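Local structure of E1 (Kluyveromyces marxianus, 3VX6) at residues N115-I120 against V175-V180; P143-D148 against I218-S223; V199-F204 against A213-I218; R228-I233 against E244-I249. The protein activates ATG8 and ATG12 as an E1-like enzyme, for conjugation to phosphatidylethanolamine and ATG5 respectively, in autophagy and cytoplasm-to-vacuole transport. All coordinates share one frame; numbering follows the deposited sequence.

Contact 1. Residues N115-I120 against V175-V180; sequences NDLNEI and VIIACV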
# COMPACT_ATOMS: atom_id res chain seq x y z
N ASN A 115 12.10 -7.16 8.70
CA ASN A 115 12.93 -6.08 8.15
C ASN A 115 12.55 -4.68 8.60
O ASN A 115 13.18 -4.10 9.48
CB ASN A 115 12.92 -6.14 6.62
CG ASN A 115 13.19 -7.53 6.07
OD1 ASN A 115 14.11 -8.22 6.52
ND2 ASN A 115 12.40 -7.95 5.09
N ASP A 116 11.53 -4.13 7.96
CA ASP A 116 11.07 -2.78 8.26
C ASP A 116 9.59 -2.75 7.94
O ASP A 116 9.13 -3.47 7.05
CB ASP A 116 11.84 -1.79 7.37
CG ASP A 116 11.58 -0.33 7.73
OD1 ASP A 116 10.42 0.13 7.61
OD2 ASP A 116 12.54 0.37 8.13
N LEU A 117 8.83 -1.93 8.67
CA LEU A 117 7.40 -1.84 8.42
C LEU A 117 7.14 -1.20 7.06
O LEU A 117 6.12 -1.47 6.42
CB LEU A 117 6.70 -1.02 9.50
CG LEU A 117 6.77 -1.56 10.92
CD1 LEU A 117 5.80 -0.78 11.76
CD2 LEU A 117 6.44 -3.04 10.94
N ASN A 118 8.04 -0.35 6.60
CA ASN A 118 7.83 0.27 5.30
C ASN A 118 7.60 -0.79 4.26
O ASN A 118 6.88 -0.57 3.29
CB ASN A 118 9.05 1.10 4.89
CG ASN A 118 9.08 2.46 5.56
OD1 ASN A 118 8.36 3.39 5.16
ND2 ASN A 118 9.91 2.59 6.59
N GLU A 119 8.18 -1.96 4.46
CA GLU A 119 8.04 -3.04 3.49
C GLU A 119 6.68 -3.69 3.42
O GLU A 119 6.40 -4.42 2.47
CB GLU A 119 9.08 -4.12 3.73
CG GLU A 119 10.49 -3.65 3.54
CD GLU A 119 11.48 -4.79 3.58
OE1 GLU A 119 12.66 -4.53 3.88
OE2 GLU A 119 11.08 -5.95 3.30
N ILE A 120 5.83 -3.44 4.41
CA ILE A 120 4.51 -4.05 4.41
C ILE A 120 3.57 -3.35 3.43
O ILE A 120 2.48 -3.83 3.14
CB ILE A 120 3.87 -4.00 5.79
CG1 ILE A 120 3.59 -2.54 6.16
CG2 ILE A 120 4.79 -4.68 6.79
CD1 ILE A 120 3.10 -2.35 7.55
N VAL A 175 11.22 7.99 4.12
CA VAL A 175 10.38 6.85 4.49
C VAL A 175 8.95 7.26 4.73
O VAL A 175 8.68 8.40 5.10
CB VAL A 175 10.89 6.13 5.75
CG1 VAL A 175 12.28 5.59 5.49
CG2 VAL A 175 10.88 7.08 6.92
N ILE A 176 8.03 6.32 4.51
CA ILE A 176 6.61 6.59 4.70
C ILE A 176 6.15 6.01 6.04
O ILE A 176 5.09 6.36 6.56
CB ILE A 176 5.77 6.09 3.46
CG1 ILE A 176 4.40 5.60 3.88
CG2 ILE A 176 6.51 5.00 2.72
CD1 ILE A 176 4.38 4.15 4.20
N ILE A 177 6.98 5.14 6.61
CA ILE A 177 6.71 4.54 7.91
C ILE A 177 8.00 4.53 8.73
O ILE A 177 9.07 4.17 8.23
CB ILE A 177 6.22 3.08 7.80
CG1 ILE A 177 4.83 3.02 7.15
CG2 ILE A 177 6.12 2.47 9.20
CD1 ILE A 177 4.30 1.60 7.03
N ALA A 178 7.91 4.95 9.98
CA ALA A 178 9.06 4.97 10.86
C ALA A 178 8.54 4.73 12.27
O ALA A 178 7.35 4.48 12.47
CB ALA A 178 9.79 6.31 10.77
N CYS A 179 9.43 4.79 13.25
CA CYS A 179 8.99 4.62 14.62
C CYS A 179 9.72 5.64 15.45
O CYS A 179 10.59 6.36 14.95
CB CYS A 179 9.27 3.20 15.12
SG CYS A 179 10.99 2.78 15.43
N VAL A 180 9.35 5.74 16.71
CA VAL A 180 9.99 6.70 17.59
C VAL A 180 10.57 5.95 18.78
O VAL A 180 9.90 5.10 19.37
CB VAL A 180 8.99 7.76 18.07
CG1 VAL A 180 9.73 8.92 18.69
CG2 VAL A 180 8.15 8.24 16.89
O HOH W 1 11.94 3.68 8.84
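Asn118 plugs its side-chain amide into the backbone of Ile176 and Ile177, just where strand 177-181 begins. Asn118 OD1 accepts from Ile177 N at 2.7 Å, with the donor tilted 32° from the carbonyl plane, and more weakly from Ile176 N, so two successive backbone N-H groups share one oxygen. The other branch, ND2, donates to Ile177 O, although the modelled separation is too short to be taken literally. Asn118 ND2 also donates to Asp116 OD1 at 2.7 Å, on the syn side but well out of the carboxylate plane. With its anti lone pair that oxygen takes the backbone N of Asn118 as well (Asp116 OD1 to Asn118 N 2.6 Å), which makes an Asx turn at the start of the 3-10 segment 117-120. Asp116 is thus a second-shell residue that helps fix the rotation of the Asn118 amide.

Next to this tight grip the packing is apolar. Ile177 turns CG2, anti to its backbone N, against Leu117 CB at 3.6 Å, the two side chains crossing at about a right angle, while Ile177 CD1 lies 4.2 Å from Ile120 CD1. The looser side holds Asp116 OD2 and the rim at Val175. There a water donates to Ile177 O at 3.0 Å and only weakly to Asp116 OD2.

The whole contact ties the turn after helix 97-114 to strand 177-181. Ile218 of helix 215-225 packs on Leu117, Ile120 and Ile177, and Val199 and Phe201 of the adjacent strand 198-202 also touch Ile177.

Contact 2. Residues P143-D148 against I218-S223; sequences PSFQSD and ILTVWS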
# COMPACT_ATOMS: atom_id res chain seq x y z
N PRO A 143 -2.29 -4.83 -0.97
CA PRO A 143 -2.58 -5.76 0.11
C PRO A 143 -2.68 -5.16 1.48
O PRO A 143 -1.81 -4.43 1.95
CB PRO A 143 -1.46 -6.78 -0.01
CG PRO A 143 -1.20 -6.80 -1.44
CD PRO A 143 -1.14 -5.32 -1.74
N SER A 144 -3.81 -5.48 2.10
CA SER A 144 -4.17 -5.06 3.43
C SER A 144 -4.48 -6.36 4.16
O SER A 144 -5.54 -6.96 3.97
CB SER A 144 -5.41 -4.16 3.37
OG SER A 144 -5.99 -4.04 4.66
N PHE A 145 -3.55 -6.81 4.99
CA PHE A 145 -3.75 -8.05 5.72
C PHE A 145 -3.99 -7.82 7.19
O PHE A 145 -3.71 -6.75 7.73
CB PHE A 145 -2.54 -8.95 5.56
CG PHE A 145 -1.25 -8.26 5.86
CD1 PHE A 145 -0.59 -7.53 4.88
CD2 PHE A 145 -0.69 -8.34 7.14
CE1 PHE A 145 0.62 -6.89 5.16
CE2 PHE A 145 0.51 -7.71 7.43
CZ PHE A 145 1.16 -6.98 6.44
N GLN A 146 -4.51 -8.86 7.84
CA GLN A 146 -4.82 -8.85 9.25
C GLN A 146 -5.16 -10.27 9.68
O GLN A 146 -5.37 -11.15 8.85
CB GLN A 146 -6.04 -7.97 9.50
CG GLN A 146 -7.28 -8.48 8.81
CD GLN A 146 -8.52 -7.84 9.35
OE1 GLN A 146 -8.78 -6.66 9.12
NE2 GLN A 146 -9.31 -8.61 10.08
N SER A 147 -5.21 -10.49 10.99
CA SER A 147 -5.57 -11.80 11.50
C SER A 147 -7.05 -12.03 11.18
O SER A 147 -7.85 -11.10 11.24
CB SER A 147 -5.34 -11.85 13.01
OG SER A 147 -5.86 -13.05 13.56
N ASP A 148 -7.40 -13.26 10.83
CA ASP A 148 -8.78 -13.60 10.49
C ASP A 148 -9.75 -13.35 11.65
O ASP A 148 -9.63 -13.94 12.72
CB ASP A 148 -8.85 -15.07 10.07
CG ASP A 148 -9.89 -15.33 8.99
OD1 ASP A 148 -10.06 -16.50 8.59
OD2 ASP A 148 -10.53 -14.35 8.54
N ILE A 218 0.75 -2.61 9.30
CA ILE A 218 1.55 -2.14 10.43
C ILE A 218 1.11 -2.84 11.70
O ILE A 218 1.91 -3.50 12.38
CB ILE A 218 1.42 -0.61 10.60
CG1 ILE A 218 1.88 0.10 9.32
CG2 ILE A 218 2.22 -0.16 11.83
CD1 ILE A 218 1.59 1.59 9.26
N LEU A 219 -0.18 -2.74 12.01
CA LEU A 219 -0.72 -3.38 13.20
C LEU A 219 -0.40 -4.86 13.26
O LEU A 219 0.17 -5.35 14.22
CB LEU A 219 -2.22 -3.19 13.26
CG LEU A 219 -2.57 -1.73 13.49
CD1 LEU A 219 -4.04 -1.49 13.23
CD2 LEU A 219 -2.19 -1.36 14.92
N THR A 220 -0.75 -5.58 12.21
CA THR A 220 -0.51 -7.00 12.19
C THR A 220 0.97 -7.34 12.42
O THR A 220 1.31 -8.24 13.19
CB THR A 220 -0.98 -7.59 10.85
OG1 THR A 220 -2.40 -7.40 10.73
CG2 THR A 220 -0.66 -9.07 10.76
N VAL A 221 1.86 -6.61 11.76
CA VAL A 221 3.27 -6.92 11.94
C VAL A 221 3.77 -6.51 13.32
O VAL A 221 4.35 -7.31 14.05
CB VAL A 221 4.11 -6.24 10.88
CG1 VAL A 221 5.57 -6.51 11.16
CG2 VAL A 221 3.70 -6.76 9.51
N TRP A 222 3.57 -5.26 13.66
CA TRP A 222 4.01 -4.77 14.93
C TRP A 222 3.48 -5.67 16.07
O TRP A 222 4.17 -5.90 17.06
CB TRP A 222 3.50 -3.35 15.08
CG TRP A 222 4.14 -2.57 16.13
CD1 TRP A 222 5.20 -2.94 16.93
CD2 TRP A 222 3.77 -1.26 16.54
NE1 TRP A 222 5.50 -1.94 17.82
CE2 TRP A 222 4.64 -0.89 17.60
CE3 TRP A 222 2.80 -0.35 16.12
CZ2 TRP A 222 4.54 0.34 18.24
CZ3 TRP A 222 2.70 0.87 16.75
CH2 TRP A 222 3.57 1.21 17.80
N SER A 223 2.26 -6.19 15.89
CA SER A 223 1.60 -7.07 16.85
C SER A 223 2.40 -8.31 17.19
O SER A 223 2.64 -8.61 18.35
CB SER A 223 0.24 -7.54 16.32
OG SER A 223 -0.74 -6.54 16.41
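The Phe145 ring meets helix 215-225 with its edge: Thr220 CG2 and Val221 CG2 both lie there, in the plane of the ring. Leu108 of helix 97-114 also touches this aromatic side chain. The contact joins the chain leaving strand 135-144 to the helix of a beta-alpha-beta unit, and every residue that touches across it is buried.

Phe145 CG sits between the backbone N and the carbonyl carbon (chi1 51°), and from there the ring reaches the helix with its CD2 and CE2 side. Phe145 CD2 comes within 3.7 Å of Thr220 CG2, and CE2 within 3.9 Å of Val221 CG2. Thr220 points its other branch at the backbone of 143-148, where Thr220 OG1 is 3.2 Å from Gln146 CA. The polar need of that hydroxyl is met inside the helix, by Lys216 O. Asn217, nearly one turn earlier, supplies polar links between the two elements, its OD1 taking Phe145 N and its ND2 giving to Pro143 O.

Within the helix, Leu219 O accepts twice from one residue: from Ser223 N, and from Ser223 OG at 2.7 Å, the hydroxyl standing 48° above the carbonyl plane.

Contact 3. Residues V199-F204 against A213-I218; sequences VVFKDF and AVTKNI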
# COMPACT_ATOMS: atom_id res chain seq x y z
N VAL A 199 4.85 4.17 16.11
CA VAL A 199 5.15 4.07 14.70
C VAL A 199 4.56 5.28 13.99
O VAL A 199 3.41 5.63 14.22
CB VAL A 199 4.52 2.80 14.11
CG1 VAL A 199 4.56 2.84 12.57
CG2 VAL A 199 5.25 1.59 14.65
N VAL A 200 5.35 5.92 13.14
CA VAL A 200 4.88 7.08 12.39
C VAL A 200 4.67 6.65 10.95
O VAL A 200 5.54 6.03 10.33
CB VAL A 200 5.88 8.26 12.50
CG1 VAL A 200 5.99 8.69 13.94
CG2 VAL A 200 7.24 7.85 12.01
N PHE A 201 3.50 6.96 10.42
CA PHE A 201 3.12 6.56 9.08
C PHE A 201 2.60 7.73 8.23
O PHE A 201 1.72 8.47 8.65
CB PHE A 201 2.04 5.47 9.21
CG PHE A 201 1.37 5.08 7.93
CD1 PHE A 201 -0.01 4.88 7.90
CD2 PHE A 201 2.09 4.87 6.76
CE1 PHE A 201 -0.65 4.48 6.74
CE2 PHE A 201 1.46 4.46 5.60
CZ PHE A 201 0.09 4.27 5.59
N LYS A 202 3.18 7.90 7.05
CA LYS A 202 2.72 8.93 6.14
C LYS A 202 1.53 8.25 5.48
O LYS A 202 1.64 7.54 4.49
CB LYS A 202 3.81 9.29 5.13
CG LYS A 202 4.81 10.28 5.71
CD LYS A 202 6.24 10.07 5.21
CE LYS A 202 7.15 11.12 5.83
NZ LYS A 202 8.55 11.04 5.34
N ASP A 203 0.38 8.46 6.10
CA ASP A 203 -0.89 7.88 5.69
C ASP A 203 -1.25 8.04 4.21
O ASP A 203 -1.00 9.07 3.59
CB ASP A 203 -1.98 8.47 6.57
CG ASP A 203 -3.17 7.57 6.69
OD1 ASP A 203 -4.11 7.96 7.41
OD2 ASP A 203 -3.19 6.47 6.09
N PHE A 204 -1.85 6.99 3.66
CA PHE A 204 -2.29 7.00 2.27
C PHE A 204 -3.71 7.47 2.21
O PHE A 204 -4.39 7.34 1.20
CB PHE A 204 -2.19 5.61 1.66
CG PHE A 204 -0.79 5.16 1.44
CD1 PHE A 204 0.27 6.03 1.65
CD2 PHE A 204 -0.53 3.87 1.02
CE1 PHE A 204 1.58 5.62 1.45
CE2 PHE A 204 0.77 3.45 0.81
CZ PHE A 204 1.83 4.32 1.03
N ALA A 213 -6.39 1.37 4.51
CA ALA A 213 -6.51 -0.03 4.89
C ALA A 213 -5.14 -0.66 5.10
O ALA A 213 -5.01 -1.74 5.68
CB ALA A 213 -7.29 -0.80 3.81
N VAL A 214 -4.11 0.02 4.63
CA VAL A 214 -2.74 -0.49 4.74
C VAL A 214 -2.20 -0.44 6.17
O VAL A 214 -1.19 -1.05 6.50
CB VAL A 214 -1.82 0.27 3.77
CG1 VAL A 214 -1.24 1.50 4.45
CG2 VAL A 214 -0.77 -0.66 3.23
N THR A 215 -2.89 0.31 7.03
CA THR A 215 -2.53 0.42 8.43
C THR A 215 -2.59 -0.94 9.15
O THR A 215 -1.90 -1.18 10.15
CB THR A 215 -3.47 1.37 9.18
OG1 THR A 215 -3.55 2.63 8.50
CG2 THR A 215 -2.98 1.61 10.61
N LYS A 216 -3.44 -1.83 8.64
CA LYS A 216 -3.61 -3.14 9.21
C LYS A 216 -2.32 -3.90 9.17
O LYS A 216 -2.02 -4.68 10.06
CB LYS A 216 -4.66 -3.91 8.43
CG LYS A 216 -6.09 -3.44 8.67
CD LYS A 216 -7.08 -4.28 7.83
CE LYS A 216 -8.50 -3.83 8.07
NZ LYS A 216 -9.22 -4.07 6.77
N ASN A 217 -1.60 -3.69 8.07
CA ASN A 217 -0.30 -4.28 7.86
C ASN A 217 0.56 -3.91 9.08
O ASN A 217 1.01 -4.78 9.83
CB ASN A 217 0.31 -3.71 6.58
CG ASN A 217 -0.56 -3.95 5.36
OD1 ASN A 217 -1.75 -4.25 5.49
ND2 ASN A 217 0.03 -3.82 4.18
N ILE A 218 0.75 -2.61 9.30
CA ILE A 218 1.55 -2.14 10.43
C ILE A 218 1.11 -2.84 11.70
O ILE A 218 1.91 -3.50 12.38
CB ILE A 218 1.42 -0.61 10.60
CG1 ILE A 218 1.88 0.10 9.32
CG2 ILE A 218 2.22 -0.16 11.83
CD1 ILE A 218 1.59 1.59 9.26
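Phe201 holds CG anti to its backbone N (chi1 171°), and the ring stands out from strand 198-202 toward the helix. Ile218 answers with CG1 anti to its own carbonyl carbon and an extended chi2 of 170°, which sets CD1 over a face of that ring. This is a CH-pi contact: Ile218 CD1 lies 4.1 Å from the centroid of the Phe201 ring, 24° off the ring normal and shifted toward the rim. The opposite face of the Phe201 ring is covered near its rim by Asp203 CA, 3.6 Å above the plane, so the phenyl group is sandwiched between the helix and its own chain.

The far end of the ring, CZ, packs against Val214 CG1, and Val214 CG1 also reaches Phe204 CD2 at 4.2 Å. Phe201 CZ in turn sits over one face of the Phe204 ring. CE1 of Phe201 is 3.9 Å from Thr215 OG1, a hydroxyl whose hydrogen bond goes to Ser212 O. Beyond the aromatic group, Val199 CG1 touches Ile218 CG2 at 3.9 Å. An alanine in place of Phe201 would probably open a gap between strand and helix, with Val214 CG1 left only its longer contact to Phe204 and Ile218 CD1 deprived of its CH-pi face.

Ile121 and Ile177 add to the apolar surroundings of Phe201. The contact packs the first strand of a beta-alpha-beta unit against its helix: strand 198-202, helix 215-225 and strand 231-236, the two strands being parallel neighbours in the sheet.

Contact 4. Residues R228-I233 against E244-I249; sequences RETYTI and EAEIII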
# COMPACT_ATOMS: atom_id res chain seq x y z
N ARG A 228 1.76 -6.33 22.53
CA ARG A 228 1.46 -5.26 23.46
C ARG A 228 -0.03 -5.13 23.67
O ARG A 228 -0.83 -5.63 22.89
CB ARG A 228 1.99 -3.93 22.94
CG ARG A 228 3.40 -3.98 22.42
CD ARG A 228 3.76 -2.61 21.96
NE ARG A 228 5.13 -2.49 21.49
CZ ARG A 228 5.72 -1.31 21.36
NH1 ARG A 228 5.03 -0.22 21.66
NH2 ARG A 228 6.97 -1.22 20.92
N GLU A 229 -0.38 -4.42 24.73
CA GLU A 229 -1.77 -4.18 25.06
C GLU A 229 -2.28 -3.29 23.94
O GLU A 229 -3.32 -3.52 23.33
CB GLU A 229 -1.86 -3.45 26.41
CG GLU A 229 -1.18 -4.19 27.56
CD GLU A 229 -2.06 -5.28 28.14
OE1 GLU A 229 -3.25 -4.99 28.41
OE2 GLU A 229 -1.56 -6.42 28.34
N THR A 230 -1.46 -2.29 23.63
CA THR A 230 -1.82 -1.31 22.64
C THR A 230 -0.68 -0.98 21.66
O THR A 230 0.48 -1.35 21.87
CB THR A 230 -2.31 -0.04 23.37
OG1 THR A 230 -2.81 0.91 22.44
CG2 THR A 230 -1.19 0.59 24.17
N TYR A 231 -1.03 -0.30 20.57
CA TYR A 231 -0.07 0.12 19.54
C TYR A 231 -0.38 1.54 19.14
O TYR A 231 -1.52 1.85 18.80
CB TYR A 231 -0.19 -0.77 18.32
CG TYR A 231 0.07 -2.21 18.63
CD1 TYR A 231 1.35 -2.73 18.59
CD2 TYR A 231 -0.98 -3.04 19.03
CE1 TYR A 231 1.59 -4.04 18.93
CE2 TYR A 231 -0.74 -4.37 19.38
CZ TYR A 231 0.54 -4.85 19.33
OH TYR A 231 0.79 -6.14 19.71
N THR A 232 0.62 2.40 19.16
CA THR A 232 0.41 3.79 18.80
C THR A 232 0.98 4.10 17.44
O THR A 232 2.12 3.77 17.15
CB THR A 232 1.04 4.72 19.82
OG1 THR A 232 0.36 4.58 21.08
CG2 THR A 232 0.95 6.16 19.34
N ILE A 233 0.19 4.75 16.59
CA ILE A 233 0.64 5.09 15.26
C ILE A 233 0.33 6.52 14.89
O ILE A 233 -0.81 6.97 15.00
CB ILE A 233 -0.02 4.18 14.21
CG1 ILE A 233 0.33 2.72 14.50
CG2 ILE A 233 0.42 4.61 12.82
CD1 ILE A 233 -0.43 1.73 13.67
N GLU A 244 -2.25 11.17 15.47
CA GLU A 244 -1.59 10.02 16.07
C GLU A 244 -2.69 9.18 16.70
O GLU A 244 -3.67 9.73 17.21
CB GLU A 244 -0.60 10.45 17.16
CG GLU A 244 0.04 9.28 17.89
CD GLU A 244 1.02 9.72 18.96
OE1 GLU A 244 2.01 10.40 18.62
OE2 GLU A 244 0.81 9.37 20.15
N ALA A 245 -2.56 7.87 16.66
CA ALA A 245 -3.57 7.01 17.24
C ALA A 245 -3.03 5.79 17.99
O ALA A 245 -2.02 5.20 17.61
CB ALA A 245 -4.55 6.58 16.17
N GLU A 246 -3.71 5.44 19.07
CA GLU A 246 -3.35 4.28 19.86
C GLU A 246 -4.35 3.21 19.47
O GLU A 246 -5.56 3.42 19.54
CB GLU A 246 -3.49 4.61 21.34
CG GLU A 246 -2.89 3.60 22.24
CD GLU A 246 -3.03 3.99 23.68
OE1 GLU A 246 -2.28 3.44 24.50
OE2 GLU A 246 -3.89 4.86 23.98
N ILE A 247 -3.87 2.04 19.06
CA ILE A 247 -4.76 1.01 18.59
C ILE A 247 -4.66 -0.32 19.31
O ILE A 247 -3.58 -0.73 19.76
CB ILE A 247 -4.54 0.80 17.07
CG1 ILE A 247 -4.91 2.07 16.31
CG2 ILE A 247 -5.35 -0.36 16.56
CD1 ILE A 247 -4.20 2.23 15.01
N ILE A 248 -5.80 -0.98 19.43
CA ILE A 248 -5.91 -2.28 20.06
C ILE A 248 -6.45 -3.22 18.99
O ILE A 248 -7.34 -2.85 18.23
CB ILE A 248 -6.89 -2.24 21.26
CG1 ILE A 248 -7.29 -3.67 21.66
CG2 ILE A 248 -8.13 -1.45 20.90
CD1 ILE A 248 -6.13 -4.54 22.11
N ILE A 249 -5.87 -4.41 18.91
CA ILE A 249 -6.30 -5.42 17.96
C ILE A 249 -7.24 -6.40 18.66
O ILE A 249 -6.91 -6.94 19.72
CB ILE A 249 -5.11 -6.24 17.40
CG1 ILE A 249 -4.24 -5.38 16.48
CG2 ILE A 249 -5.64 -7.42 16.62
CD1 ILE A 249 -3.03 -4.84 17.14
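Tyr231 and Ile247 form one hydrogen-bonded pair of an antiparallel hairpin, and Ile233 and Ala245 form the next. The backbone bonds come first. Tyr231 N gives to Ile247 O at 2.7 Å and Ala245 N to Ile233 O at 2.6 Å; the return bonds, Ile247 N to Tyr231 O and Ile233 N to Ala245 O, are modelled too short for their lengths to mean much. Thr232 and Glu246 make the non-hydrogen-bonded pair between them. The short strand axes run at 149° to each other.

Apolar contacts lie largely on the face carrying Tyr231, Ile233, Ala245 and Ile247. Ile233 CD1 meets Ile247 CD1 at 4.0 Å, and Ile249 CD1 packs beside the CD2 and CE2 side of the tyrosine ring, the two side chains crossing at about a right angle. Elsewhere Thr232 CG2 touches Glu244 CG at 3.6 Å, the chains crossing at a slant.

Among the polar groups, Tyr231 OH accepts from Arg228 N at 3.0 Å and is also hydrogen-bonded to Ser226 O. A phenylalanine here would probably leave both backbone groups without that partner and the turn before the strand less firmly held. Glu244 OE1 forms a salt bridge with Lys198.

Helix 215-225 lies over the apolar face, where Trp222 meets Tyr231 edge-to-face, and strands 198-202 and 151-159 flank the hairpin in the sheet.

In the fold
Helix 215-225 is the common element. Contacts 2 and 3 share its Ile218, and their centres lie 10 Å apart. The same residue reaches contact 1, with Ile177 CD1 to Ile218 CD1 at 3.5 Å, and contact 4, with Ile218 CG2 to Ile233 CD1 at 3.7 Å. Contacts 1, 3 and 4 all rest on one mixed sheet, in which strand 198-202 of contact 3 lies between strand 177-181 of contact 1 and strand 231-236 of contact 4. Contacts 1 and 4 therefore do not touch, their nearest atoms being about 7 Å apart. Contact 2 brings in strand 135-144, which belongs to a different sheet, and so joins the two sheets through the helix.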